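Local coordinates for alkyltransferase-like protein 1 (PDB 3GVA) that recognises DNA carrying O(6)-alkylguanine lesions, flips the damaged base into a hydrophobic pocket and presents the lesion to nucleotide excision repair, at residues G20-Y25 / D80-E85; R58-N61 / T65-K68; E85-Y90 / Y97-P102. All blocks are in the same frame, centred on the assembly; numbering follows the deposited sequence.

Interaction 1. Residues G20-Y25 / D80-E85; sequences GKVSTY and DRLEEE
Gly20 and Glu85 bring the two backbones within 4.6 Å, CA to CA, where the loop that leads to helix 25-31 passes the C-terminal end of helix 73-84. With its backbone at 79°/2°, Gly20 has a conformation in which a CB would press against the preceding carbonyl oxygen. Its N-H points almost straight at the carboxylate of Glu85: Gly20 N lies 2.9 Å from Glu85 OE2, with an angle of 177° at the hydrogen, and meets this oxygen on its anti side, somewhat out of the carboxylate plane. The extended chain of Glu85 carries the acid group across to the loop. A water 2.8 Å from Glu85 OE2 donates to it and also to Lys21 O. The same oxygen forms a salt bridge with Arg58, and OE1 is hydrogen-bonded to His57 NE2. Shortened to an alanine, this position would probably leave the Gly20 amide, Arg58 and His57 without this carboxylate and the loop less firmly held. Beside this polar group, Val22 and Leu82 cross at about a right angle, Val22 CG1 lying 3.9 Å from Leu82 CD2. The contact ties the loop before helix 25-31 to helix 73-84 within the MGMT-family DNA-binding domain.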
ATOM      1  N   GLY A  20       9.308   5.930   3.869  1.00 23.59           N
ATOM      2  CA  GLY A  20      10.262   4.907   3.474  1.00 19.22           C
ATOM      3  C   GLY A  20       9.902   3.477   3.826  1.00 19.23           C
ATOM      4  O   GLY A  20      10.674   2.568   3.554  1.00 18.34           O
ATOM      5  N   LYS A  21       8.739   3.269   4.435  1.00 21.60           N
ATOM      6  CA  LYS A  21       8.291   1.927   4.804  1.00 21.14           C
ATOM      7  C   LYS A  21       6.990   1.590   4.080  1.00 20.01           C
ATOM      8  O   LYS A  21       6.360   2.464   3.499  1.00 16.51           O
ATOM      9  CB  LYS A  21       8.072   1.839   6.315  1.00 24.30           C
ATOM     10  CG  LYS A  21       9.343   2.008   7.141  1.00 31.82           C
ATOM     11  CD  LYS A  21      10.288   0.844   6.930  1.00 35.24           C
ATOM     12  CE  LYS A  21      11.569   1.013   7.730  1.00 39.04           C
ATOM     13  NZ  LYS A  21      12.504  -0.123   7.475  1.00 41.20           N
ATOM     14  N   VAL A  22       6.589   0.324   4.108  1.00 16.04           N
ATOM     15  CA  VAL A  22       5.353  -0.076   3.445  1.00 15.42           C
ATOM     16  C   VAL A  22       4.580  -1.085   4.278  1.00 19.14           C
ATOM     17  O   VAL A  22       5.088  -1.606   5.271  1.00 20.72           O
ATOM     18  CB  VAL A  22       5.622  -0.706   2.037  1.00 18.05           C
ATOM     19  CG1 VAL A  22       6.424   0.265   1.170  1.00 18.98           C
ATOM     20  CG2 VAL A  22       6.361  -2.040   2.170  1.00 17.54           C
ATOM     21  N   SER A  23       3.345  -1.355   3.878  1.00 17.41           N
ATOM     22  CA  SER A  23       2.532  -2.336   4.577  1.00 18.61           C
ATOM     23  C   SER A  23       1.592  -2.979   3.565  1.00 18.52           C
ATOM     24  O   SER A  23       1.669  -2.684   2.365  1.00 17.60           O
ATOM     25  CB  SER A  23       1.741  -1.682   5.715  1.00 23.52           C
ATOM     26  OG  SER A  23       1.200  -2.677   6.571  1.00 27.13           O
ATOM     27  N   THR A  24       0.717  -3.862   4.039  1.00 19.83           N
ATOM     28  CA  THR A  24      -0.221  -4.552   3.154  1.00 18.18           C
ATOM     29  C   THR A  24      -1.634  -4.551   3.740  1.00 21.03           C
ATOM     30  O   THR A  24      -1.829  -4.247   4.924  1.00 21.55           O
ATOM     31  CB  THR A  24       0.204  -6.016   2.932  1.00 18.19           C
ATOM     32  OG1 THR A  24       0.195  -6.700   4.191  1.00 21.63           O
ATOM     33  CG2 THR A  24       1.600  -6.092   2.345  1.00 17.49           C
ATOM     34  N   TYR A  25      -2.615  -4.903   2.915  1.00 16.19           N
ATOM     35  CA  TYR A  25      -3.998  -4.950   3.366  1.00 18.95           C
ATOM     36  C   TYR A  25      -4.124  -5.859   4.586  1.00 20.00           C
ATOM     37  O   TYR A  25      -4.784  -5.512   5.570  1.00 18.35           O
ATOM     38  CB  TYR A  25      -4.922  -5.479   2.261  1.00 21.34           C
ATOM     39  CG  TYR A  25      -4.987  -4.629   1.010  1.00 22.59           C
ATOM     40  CD1 TYR A  25      -4.675  -3.272   1.046  1.00 23.39           C
ATOM     41  CD2 TYR A  25      -5.398  -5.177  -0.202  1.00 22.13           C
ATOM     42  CE1 TYR A  25      -4.768  -2.479  -0.098  1.00 24.53           C
ATOM     43  CE2 TYR A  25      -5.499  -4.395  -1.352  1.00 25.62           C
ATOM     44  CZ  TYR A  25      -5.181  -3.047  -1.291  1.00 27.52           C
ATOM     45  OH  TYR A  25      -5.280  -2.267  -2.422  1.00 29.39           O
ATOM     46  N   ASP A  80       6.735   6.216  -8.480  1.00 20.98           N
ATOM     47  CA  ASP A  80       7.412   7.504  -8.327  1.00 20.07           C
ATOM     48  C   ASP A  80       7.537   7.897  -6.857  1.00 21.36           C
ATOM     49  O   ASP A  80       8.602   8.311  -6.396  1.00 20.18           O
ATOM     50  CB  ASP A  80       6.646   8.611  -9.062  1.00 20.66           C
ATOM     51  CG  ASP A  80       6.994   8.698 -10.546  1.00 23.78           C
ATOM     52  OD1 ASP A  80       7.857   7.936 -11.016  1.00 26.05           O
ATOM     53  OD2 ASP A  80       6.400   9.545 -11.248  1.00 27.70           O
ATOM     54  N   ARG A  81       6.438   7.768  -6.126  1.00 19.20           N
ATOM     55  CA  ARG A  81       6.418   8.132  -4.723  1.00 19.97           C
ATOM     56  C   ARG A  81       7.262   7.228  -3.850  1.00 20.48           C
ATOM     57  O   ARG A  81       7.940   7.703  -2.946  1.00 18.60           O
ATOM     58  CB  ARG A  81       4.983   8.165  -4.213  1.00 20.75           C
ATOM     59  CG  ARG A  81       4.086   9.081  -5.025  1.00 24.19           C
ATOM     60  CD  ARG A  81       2.735   9.273  -4.360  1.00 26.38           C
ATOM     61  NE  ARG A  81       1.782   9.941  -5.239  1.00 29.13           N
ATOM     62  CZ  ARG A  81       0.710  10.601  -4.809  1.00 31.88           C
ATOM     63  NH1 ARG A  81       0.464  10.685  -3.508  1.00 32.65           N
ATOM     64  NH2 ARG A  81      -0.116  11.172  -5.675  1.00 34.61           N
ATOM     65  N   LEU A  82       7.229   5.925  -4.109  1.00 19.70           N
ATOM     66  CA  LEU A  82       8.037   5.006  -3.316  1.00 16.79           C
ATOM     67  C   LEU A  82       9.534   5.280  -3.529  1.00 19.49           C
ATOM     68  O   LEU A  82      10.318   5.327  -2.575  1.00 20.02           O
ATOM     69  CB  LEU A  82       7.704   3.556  -3.683  1.00 16.45           C
ATOM     70  CG  LEU A  82       6.390   3.053  -3.067  1.00 17.45           C
ATOM     71  CD1 LEU A  82       6.040   1.652  -3.582  1.00 14.97           C
ATOM     72  CD2 LEU A  82       6.544   3.051  -1.549  1.00 20.16           C
ATOM     73  N   GLU A  83       9.932   5.461  -4.781  1.00 17.68           N
ATOM     74  CA  GLU A  83      11.335   5.734  -5.065  1.00 22.92           C
ATOM     75  C   GLU A  83      11.819   7.013  -4.367  1.00 23.62           C
ATOM     76  O   GLU A  83      12.963   7.080  -3.918  1.00 22.41           O
ATOM     77  CB  GLU A  83      11.560   5.810  -6.578  1.00 25.73           C
ATOM     78  CG  GLU A  83      11.394   4.444  -7.250  1.00 28.31           C
ATOM     79  CD  GLU A  83      11.854   4.416  -8.693  1.00 31.78           C
ATOM     80  OE1 GLU A  83      11.279   5.156  -9.514  1.00 37.24           O
ATOM     81  OE2 GLU A  83      12.794   3.652  -9.009  1.00 35.40           O
ATOM     82  N   GLU A  84      10.945   8.010  -4.247  1.00 24.40           N
ATOM     83  CA  GLU A  84      11.311   9.257  -3.578  1.00 27.23           C
ATOM     84  C   GLU A  84      11.596   9.051  -2.091  1.00 27.16           C
ATOM     85  O   GLU A  84      12.359   9.808  -1.493  1.00 27.21           O
ATOM     86  CB  GLU A  84      10.208  10.299  -3.754  1.00 29.19           C
ATOM     87  CG  GLU A  84      10.132  10.878  -5.154  1.00 33.05           C
ATOM     88  CD  GLU A  84       8.924  11.764  -5.352  1.00 33.53           C
ATOM     89  OE1 GLU A  84       8.818  12.391  -6.426  1.00 32.21           O
ATOM     90  OE2 GLU A  84       8.079  11.828  -4.437  1.00 37.38           O
ATOM     91  N   GLU A  85      10.986   8.029  -1.495  1.00 27.76           N
ATOM     92  CA  GLU A  85      11.212   7.749  -0.080  1.00 27.40           C
ATOM     93  C   GLU A  85      12.340   6.730   0.141  1.00 28.29           C
ATOM     94  O   GLU A  85      12.475   6.156   1.224  1.00 29.65           O
ATOM     95  CB  GLU A  85       9.903   7.286   0.586  1.00 23.39           C
ATOM     96  CG  GLU A  85       8.798   8.335   0.481  1.00 23.27           C
ATOM     97  CD  GLU A  85       7.495   7.942   1.152  1.00 24.64           C
ATOM     98  OE1 GLU A  85       6.490   8.661   0.935  1.00 24.32           O
ATOM     99  OE2 GLU A  85       7.466   6.934   1.892  1.00 21.00           O
TER
HETATM  100  O   HOH W   1       7.684   4.168   1.600  1.00 30.41           O

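Interaction 2. Residues R58-N61 / T65-K68; sequences RVIN and TISK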
ATOM      1  N   ARG A  58       2.208   3.715   0.187  1.00 16.12           N
ATOM      2  CA  ARG A  58       2.965   2.848   1.089  1.00 15.09           C
ATOM      3  C   ARG A  58       2.287   1.501   1.332  1.00 18.64           C
ATOM      4  O   ARG A  58       2.801   0.663   2.066  1.00 19.88           O
ATOM      5  CB  ARG A  58       3.220   3.560   2.420  1.00 17.80           C
ATOM      6  CG  ARG A  58       4.161   4.750   2.267  1.00 20.09           C
ATOM      7  CD  ARG A  58       4.371   5.505   3.559  1.00 17.73           C
ATOM      8  NE  ARG A  58       5.027   6.781   3.290  1.00 22.66           N
ATOM      9  CZ  ARG A  58       4.900   7.866   4.049  1.00 23.70           C
ATOM     10  NH1 ARG A  58       4.145   7.832   5.139  1.00 19.69           N
ATOM     11  NH2 ARG A  58       5.488   8.999   3.689  1.00 21.47           N
ATOM     12  N   VAL A  59       1.132   1.292   0.717  1.00 19.73           N
ATOM     13  CA  VAL A  59       0.427   0.020   0.856  1.00 21.96           C
ATOM     14  C   VAL A  59       0.619  -0.753  -0.459  1.00 23.06           C
ATOM     15  O   VAL A  59       0.268  -0.263  -1.533  1.00 19.60           O
ATOM     16  CB  VAL A  59      -1.086   0.246   1.132  1.00 17.59           C
ATOM     17  CG1 VAL A  59      -1.781  -1.086   1.381  1.00 19.71           C
ATOM     18  CG2 VAL A  59      -1.262   1.146   2.352  1.00 17.87           C
ATOM     19  N   ILE A  60       1.205  -1.946  -0.376  1.00 20.25           N
ATOM     20  CA  ILE A  60       1.455  -2.752  -1.569  1.00 25.88           C
ATOM     21  C   ILE A  60       0.946  -4.165  -1.346  1.00 24.44           C
ATOM     22  O   ILE A  60       0.650  -4.537  -0.218  1.00 25.47           O
ATOM     23  CB  ILE A  60       2.970  -2.834  -1.887  1.00 28.25           C
ATOM     24  CG1 ILE A  60       3.711  -3.551  -0.752  1.00 26.33           C
ATOM     25  CG2 ILE A  60       3.539  -1.436  -2.065  1.00 35.50           C
ATOM     26  CD1 ILE A  60       5.195  -3.748  -1.017  1.00 34.51           C
ATOM     27  N   ASN A  61       0.845  -4.964  -2.405  1.00 26.64           N
ATOM     28  CA  ASN A  61       0.372  -6.322  -2.196  1.00 27.62           C
ATOM     29  C   ASN A  61       1.461  -7.161  -1.539  1.00 25.62           C
ATOM     30  O   ASN A  61       2.649  -6.820  -1.588  1.00 19.59           O
ATOM     31  CB  ASN A  61      -0.131  -6.953  -3.507  1.00 42.08           C
ATOM     32  CG  ASN A  61       0.886  -6.909  -4.612  1.00 44.71           C
ATOM     33  OD1 ASN A  61       1.913  -7.581  -4.552  1.00 48.56           O
ATOM     34  ND2 ASN A  61       0.602  -6.118  -5.646  1.00 46.86           N
ATOM     35  N   THR A  65       4.842  -6.631  -5.226  1.00 18.05           N
ATOM     36  CA  THR A  65       4.660  -5.978  -6.511  1.00 21.51           C
ATOM     37  C   THR A  65       3.739  -4.777  -6.387  1.00 23.83           C
ATOM     38  O   THR A  65       2.964  -4.675  -5.435  1.00 22.08           O
ATOM     39  CB  THR A  65       4.087  -6.960  -7.550  1.00 26.92           C
ATOM     40  OG1 THR A  65       3.031  -7.721  -6.952  1.00 29.09           O
ATOM     41  CG2 THR A  65       5.170  -7.904  -8.033  1.00 27.75           C
ATOM     42  N   ILE A  66       3.833  -3.862  -7.345  1.00 25.95           N
ATOM     43  CA  ILE A  66       2.998  -2.669  -7.330  1.00 33.15           C
ATOM     44  C   ILE A  66       2.375  -2.402  -8.695  1.00 39.03           C
ATOM     45  O   ILE A  66       1.693  -1.392  -8.886  1.00 39.90           O
ATOM     46  CB  ILE A  66       3.812  -1.423  -6.915  1.00 32.97           C
ATOM     47  CG1 ILE A  66       4.963  -1.208  -7.896  1.00 30.02           C
ATOM     48  CG2 ILE A  66       4.370  -1.604  -5.508  1.00 35.38           C
ATOM     49  CD1 ILE A  66       5.795   0.029  -7.600  1.00 29.94           C
ATOM     50  N   SER A  67       2.606  -3.304  -9.644  1.00 48.42           N
ATOM     51  CA  SER A  67       2.057  -3.119 -10.982  1.00 55.79           C
ATOM     52  C   SER A  67       2.148  -4.361 -11.862  1.00 60.54           C
ATOM     53  O   SER A  67       2.658  -5.405 -11.454  1.00 60.21           O
ATOM     54  CB  SER A  67       2.775  -1.968 -11.687  1.00 49.64           C
ATOM     55  OG  SER A  67       4.118  -2.313 -11.966  1.00 49.06           O
ATOM     56  N   LYS A  68       1.642  -4.209 -13.083  1.00 77.01           N
ATOM     57  CA  LYS A  68       1.648  -5.250 -14.104  1.00 82.01           C
ATOM     58  C   LYS A  68       2.063  -4.466 -15.343  1.00 84.78           C
ATOM     59  O   LYS A  68       1.635  -3.322 -15.505  1.00 86.01           O
ATOM     60  CB  LYS A  68       0.238  -5.815 -14.285  1.00 80.49           C
ATOM     61  CG  LYS A  68      -0.482  -6.116 -12.974  1.00 81.99           C
ATOM     62  CD  LYS A  68      -1.929  -6.548 -13.209  1.00 82.51           C
ATOM     63  CE  LYS A  68      -2.684  -6.734 -11.902  1.00 83.08           C
ATOM     64  NZ  LYS A  68      -2.107  -7.807 -11.042  1.00 82.57           N
TER
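The tight loop that leads from Ile60 and Asn61 back to Thr65 and Ile66, between helices 38-46 and 73-84 of the DNA-binding domain, is closed by one asparagine side chain and a pair of isoleucines. Asn61 and Thr65 form its polar half. The Asn61 carbonyl oxygen takes two donors from the same residue: the hydroxyl Thr65 OG1 lies 2.7 Å from Asn61 OD1, tilted 15° from the carbonyl plane, and the amide Thr65 N lies 3.2 Å from Asn61 OD1, tilted farther, 34°, from that plane. The first torsion of Thr65 (chi1 44°) sets OG1 between its own N and carbonyl carbon, which keeps hydroxyl and amide close enough to share one acceptor. A weak bond from Arg63 N reaches the same oxygen, so that it gathers donors from within the turn as well as from its far end. The apolar half lies on the inner side. Methyl meets methyl where Ile60 CG2 approaches Ile66 CG2 to 3.5 Å, while Ile60 CB rests 4.0 Å from Thr65 O. Gln78 of helix 73-84 touches both isoleucines, and Leu99 packs on Ile60. The side chain of Asn61 is about 6 Å from that of Tyr25, a residue inferred to be needed for phosphate rotation. This is a loop of the MGMT-family DNA-binding domain, closed by an asparagine and packed on helix 73-84.

Interaction 3. Residues E85-Y90 / Y97-P102; sequences EGVEIY and YKLNLP
Tyr90 holds CG between its backbone N and carbonyl carbon (chi1 50°), which lays the ring over the Lys98 backbone, while Lys98, with CG anti to the backbone N (chi1 -177°) and a bend only at its last torsion (chi4 -54°), runs beside that ring in the same direction. Lys98 O therefore sits over one ring face, offset toward the rim, and the lysine methylenes follow the ring, with Lys98 CD 3.7 Å from Tyr90 CE2. At the far end Lys98 NZ donates to Tyr90 OH over 3.1 Å. The backbones of the two residues form an antiparallel hydrogen-bonded pair: Tyr90 N is 2.9 Å from Lys98 O, and Lys98 N is 2.7 Å from Tyr90 O. Where the pairing ends, a water bridges Glu88 O and Asn100 N. Toward helix 73-84 the contact turns apolar. Ile89 CG2 packs 3.7 Å from Tyr97 CB, and Val87 CG1 presses unusually closely, at 3.3 Å, on Leu99 CD2. Val87 also touches Leu82, and its N bonds to Leu82 O in the Schellman motif that ends the helix at Gly86. Tyr97, in cation-pi contact with Lys79, has its side chain about 4 Å from that of Arg69, which probes the flipped base. The chemistry implies a small hairpin in which the Tyr90-Lys98 backbone pair is reinforced by its side chains, and the ammonium group would probably polarise the phenol oxygen.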
ATOM      1  N   GLU A  85      10.986   8.029  -1.495  1.00 27.76           N
ATOM      2  CA  GLU A  85      11.212   7.749  -0.080  1.00 27.40           C
ATOM      3  C   GLU A  85      12.340   6.730   0.141  1.00 28.29           C
ATOM      4  O   GLU A  85      12.475   6.156   1.224  1.00 29.65           O
ATOM      5  CB  GLU A  85       9.903   7.286   0.586  1.00 23.39           C
ATOM      6  CG  GLU A  85       8.798   8.335   0.481  1.00 23.27           C
ATOM      7  CD  GLU A  85       7.495   7.942   1.152  1.00 24.64           C
ATOM      8  OE1 GLU A  85       6.490   8.661   0.935  1.00 24.32           O
ATOM      9  OE2 GLU A  85       7.466   6.934   1.892  1.00 21.00           O
ATOM     10  N   GLY A  86      13.154   6.521  -0.890  1.00 25.92           N
ATOM     11  CA  GLY A  86      14.280   5.605  -0.784  1.00 25.17           C
ATOM     12  C   GLY A  86      14.056   4.123  -1.062  1.00 23.87           C
ATOM     13  O   GLY A  86      14.960   3.316  -0.850  1.00 25.41           O
ATOM     14  N   VAL A  87      12.874   3.754  -1.536  1.00 22.19           N
ATOM     15  CA  VAL A  87      12.583   2.353  -1.811  1.00 19.00           C
ATOM     16  C   VAL A  87      13.180   1.927  -3.145  1.00 19.25           C
ATOM     17  O   VAL A  87      12.940   2.559  -4.170  1.00 20.58           O
ATOM     18  CB  VAL A  87      11.063   2.092  -1.862  1.00 22.57           C
ATOM     19  CG1 VAL A  87      10.790   0.594  -1.984  1.00 19.83           C
ATOM     20  CG2 VAL A  87      10.392   2.679  -0.641  1.00 20.47           C
ATOM     21  N   GLU A  88      13.956   0.850  -3.119  1.00 18.21           N
ATOM     22  CA  GLU A  88      14.585   0.307  -4.316  1.00 22.01           C
ATOM     23  C   GLU A  88      13.533  -0.523  -5.028  1.00 22.71           C
ATOM     24  O   GLU A  88      12.945  -1.430  -4.436  1.00 20.33           O
ATOM     25  CB  GLU A  88      15.779  -0.575  -3.933  1.00 23.05           C
ATOM     26  CG  GLU A  88      16.552  -1.160  -5.102  1.00 32.84           C
ATOM     27  CD  GLU A  88      17.148  -0.094  -6.005  1.00 35.23           C
ATOM     28  OE1 GLU A  88      17.534   0.981  -5.499  1.00 37.90           O
ATOM     29  OE2 GLU A  88      17.243  -0.334  -7.223  1.00 41.75           O
ATOM     30  N   ILE A  89      13.298  -0.208  -6.296  1.00 21.86           N
ATOM     31  CA  ILE A  89      12.297  -0.909  -7.079  1.00 24.23           C
ATOM     32  C   ILE A  89      12.905  -1.503  -8.329  1.00 23.92           C
ATOM     33  O   ILE A  89      13.591  -0.813  -9.079  1.00 25.92           O
ATOM     34  CB  ILE A  89      11.149   0.048  -7.490  1.00 25.50           C
ATOM     35  CG1 ILE A  89      10.428   0.550  -6.239  1.00 29.14           C
ATOM     36  CG2 ILE A  89      10.153  -0.670  -8.406  1.00 26.71           C
ATOM     37  CD1 ILE A  89       9.299   1.506  -6.526  1.00 34.05           C
ATOM     38  N   TYR A  90      12.673  -2.794  -8.541  1.00 20.78           N
ATOM     39  CA  TYR A  90      13.189  -3.448  -9.728  1.00 21.75           C
ATOM     40  C   TYR A  90      12.033  -3.949 -10.573  1.00 21.59           C
ATOM     41  O   TYR A  90      10.876  -3.875 -10.155  1.00 22.72           O
ATOM     42  CB  TYR A  90      14.139  -4.593  -9.370  1.00 25.26           C
ATOM     43  CG  TYR A  90      13.633  -5.581  -8.347  1.00 27.19           C
ATOM     44  CD1 TYR A  90      13.909  -5.412  -6.993  1.00 29.67           C
ATOM     45  CD2 TYR A  90      12.941  -6.728  -8.740  1.00 27.97           C
ATOM     46  CE1 TYR A  90      13.517  -6.371  -6.048  1.00 31.48           C
ATOM     47  CE2 TYR A  90      12.543  -7.693  -7.807  1.00 32.20           C
ATOM     48  CZ  TYR A  90      12.835  -7.509  -6.465  1.00 29.67           C
ATOM     49  OH  TYR A  90      12.443  -8.460  -5.543  1.00 34.12           O
ATOM     50  N   TYR A  97       6.719  -4.070 -11.507  1.00 20.43           N
ATOM     51  CA  TYR A  97       7.687  -3.399 -10.657  1.00 20.33           C
ATOM     52  C   TYR A  97       7.557  -4.067  -9.298  1.00 19.87           C
ATOM     53  O   TYR A  97       6.448  -4.324  -8.826  1.00 20.32           O
ATOM     54  CB  TYR A  97       7.389  -1.902 -10.600  1.00 20.41           C
ATOM     55  CG  TYR A  97       7.762  -1.228 -11.900  1.00 26.67           C
ATOM     56  CD1 TYR A  97       9.078  -1.263 -12.363  1.00 26.15           C
ATOM     57  CD2 TYR A  97       6.805  -0.592 -12.686  1.00 31.01           C
ATOM     58  CE1 TYR A  97       9.434  -0.684 -13.575  1.00 34.53           C
ATOM     59  CE2 TYR A  97       7.152  -0.006 -13.908  1.00 34.65           C
ATOM     60  CZ  TYR A  97       8.469  -0.058 -14.342  1.00 35.83           C
ATOM     61  OH  TYR A  97       8.829   0.511 -15.542  1.00 42.99           O
ATOM     62  N   LYS A  98       8.689  -4.358  -8.671  1.00 22.21           N
ATOM     63  CA  LYS A  98       8.673  -5.068  -7.400  1.00 20.88           C
ATOM     64  C   LYS A  98       9.735  -4.576  -6.430  1.00 18.77           C
ATOM     65  O   LYS A  98      10.690  -3.909  -6.817  1.00 20.37           O
ATOM     66  CB  LYS A  98       8.891  -6.560  -7.686  1.00 23.83           C
ATOM     67  CG  LYS A  98       8.833  -7.494  -6.495  1.00 30.57           C
ATOM     68  CD  LYS A  98       9.120  -8.929  -6.947  1.00 33.48           C
ATOM     69  CE  LYS A  98       8.941  -9.934  -5.815  1.00 37.34           C
ATOM     70  NZ  LYS A  98       9.749  -9.583  -4.609  1.00 42.25           N
ATOM     71  N   LEU A  99       9.562  -4.912  -5.161  1.00 18.20           N
ATOM     72  CA  LEU A  99      10.537  -4.528  -4.158  1.00 21.62           C
ATOM     73  C   LEU A  99      10.641  -5.643  -3.131  1.00 23.74           C
ATOM     74  O   LEU A  99       9.748  -6.489  -3.027  1.00 24.11           O
ATOM     75  CB  LEU A  99      10.132  -3.204  -3.502  1.00 19.68           C
ATOM     76  CG  LEU A  99       8.750  -3.120  -2.851  1.00 23.20           C
ATOM     77  CD1 LEU A  99       8.745  -3.888  -1.548  1.00 23.49           C
ATOM     78  CD2 LEU A  99       8.398  -1.660  -2.604  1.00 24.69           C
ATOM     79  N   ASN A 100      11.742  -5.653  -2.392  1.00 20.32           N
ATOM     80  CA  ASN A 100      11.977  -6.660  -1.368  1.00 24.87           C
ATOM     81  C   ASN A 100      11.129  -6.291  -0.146  1.00 22.61           C
ATOM     82  O   ASN A 100      11.516  -5.439   0.658  1.00 24.36           O
ATOM     83  CB  ASN A 100      13.479  -6.688  -1.040  1.00 24.78           C
ATOM     84  CG  ASN A 100      13.815  -7.651   0.074  1.00 30.20           C
ATOM     85  OD1 ASN A 100      13.119  -8.644   0.282  1.00 31.63           O
ATOM     86  ND2 ASN A 100      14.898  -7.370   0.791  1.00 31.80           N
ATOM     87  N   LEU A 101       9.968  -6.929  -0.019  1.00 23.97           N
ATOM     88  CA  LEU A 101       9.034  -6.627   1.072  1.00 25.11           C
ATOM     89  C   LEU A 101       9.611  -6.665   2.491  1.00 25.24           C
ATOM     90  O   LEU A 101       9.485  -5.697   3.238  1.00 27.56           O
ATOM     91  CB  LEU A 101       7.800  -7.539   0.984  1.00 25.42           C
ATOM     92  CG  LEU A 101       6.674  -7.243   1.991  1.00 30.78           C
ATOM     93  CD1 LEU A 101       6.111  -5.844   1.754  1.00 29.70           C
ATOM     94  CD2 LEU A 101       5.572  -8.273   1.858  1.00 30.44           C
ATOM     95  N   PRO A 102      10.245  -7.781   2.886  1.00 28.10           N
ATOM     96  CA  PRO A 102      10.808  -7.848   4.241  1.00 29.61           C
ATOM     97  C   PRO A 102      11.779  -6.709   4.564  1.00 28.34           C
ATOM     98  O   PRO A 102      11.923  -6.306   5.717  1.00 28.71           O
ATOM     99  CB  PRO A 102      11.470  -9.229   4.277  1.00 26.63           C
ATOM    100  CG  PRO A 102      11.734  -9.535   2.831  1.00 29.36           C
ATOM    101  CD  PRO A 102      10.492  -9.030   2.154  1.00 27.78           C
TER
HETATM  102  O   HOH W   2      13.602  -3.726  -3.145  1.00 21.66           O

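The three contacts illustrate how a small protein with little sheet can be tied together around one helix, 73-84. Interaction 1 secures the end of that helix to a distant loop with a carboxylate that takes a backbone amide, interaction 2 closes a neighbouring loop with an asparagine carbonyl that takes a threonine hydroxyl and amide, and interaction 3 uses true strand pairing. Glu85 makes its contact in interaction 1, begins the first segment of interaction 3 and reaches interaction 2 through its salt bridge with Arg58. Ile66 N bonds to Tyr97 O, linking interaction 2 to the hairpin. Each contact has a buried apolar part, and Ile60 packs on both Leu99 and Leu101. Asn61 and the Tyr90 ring lie toward the surface.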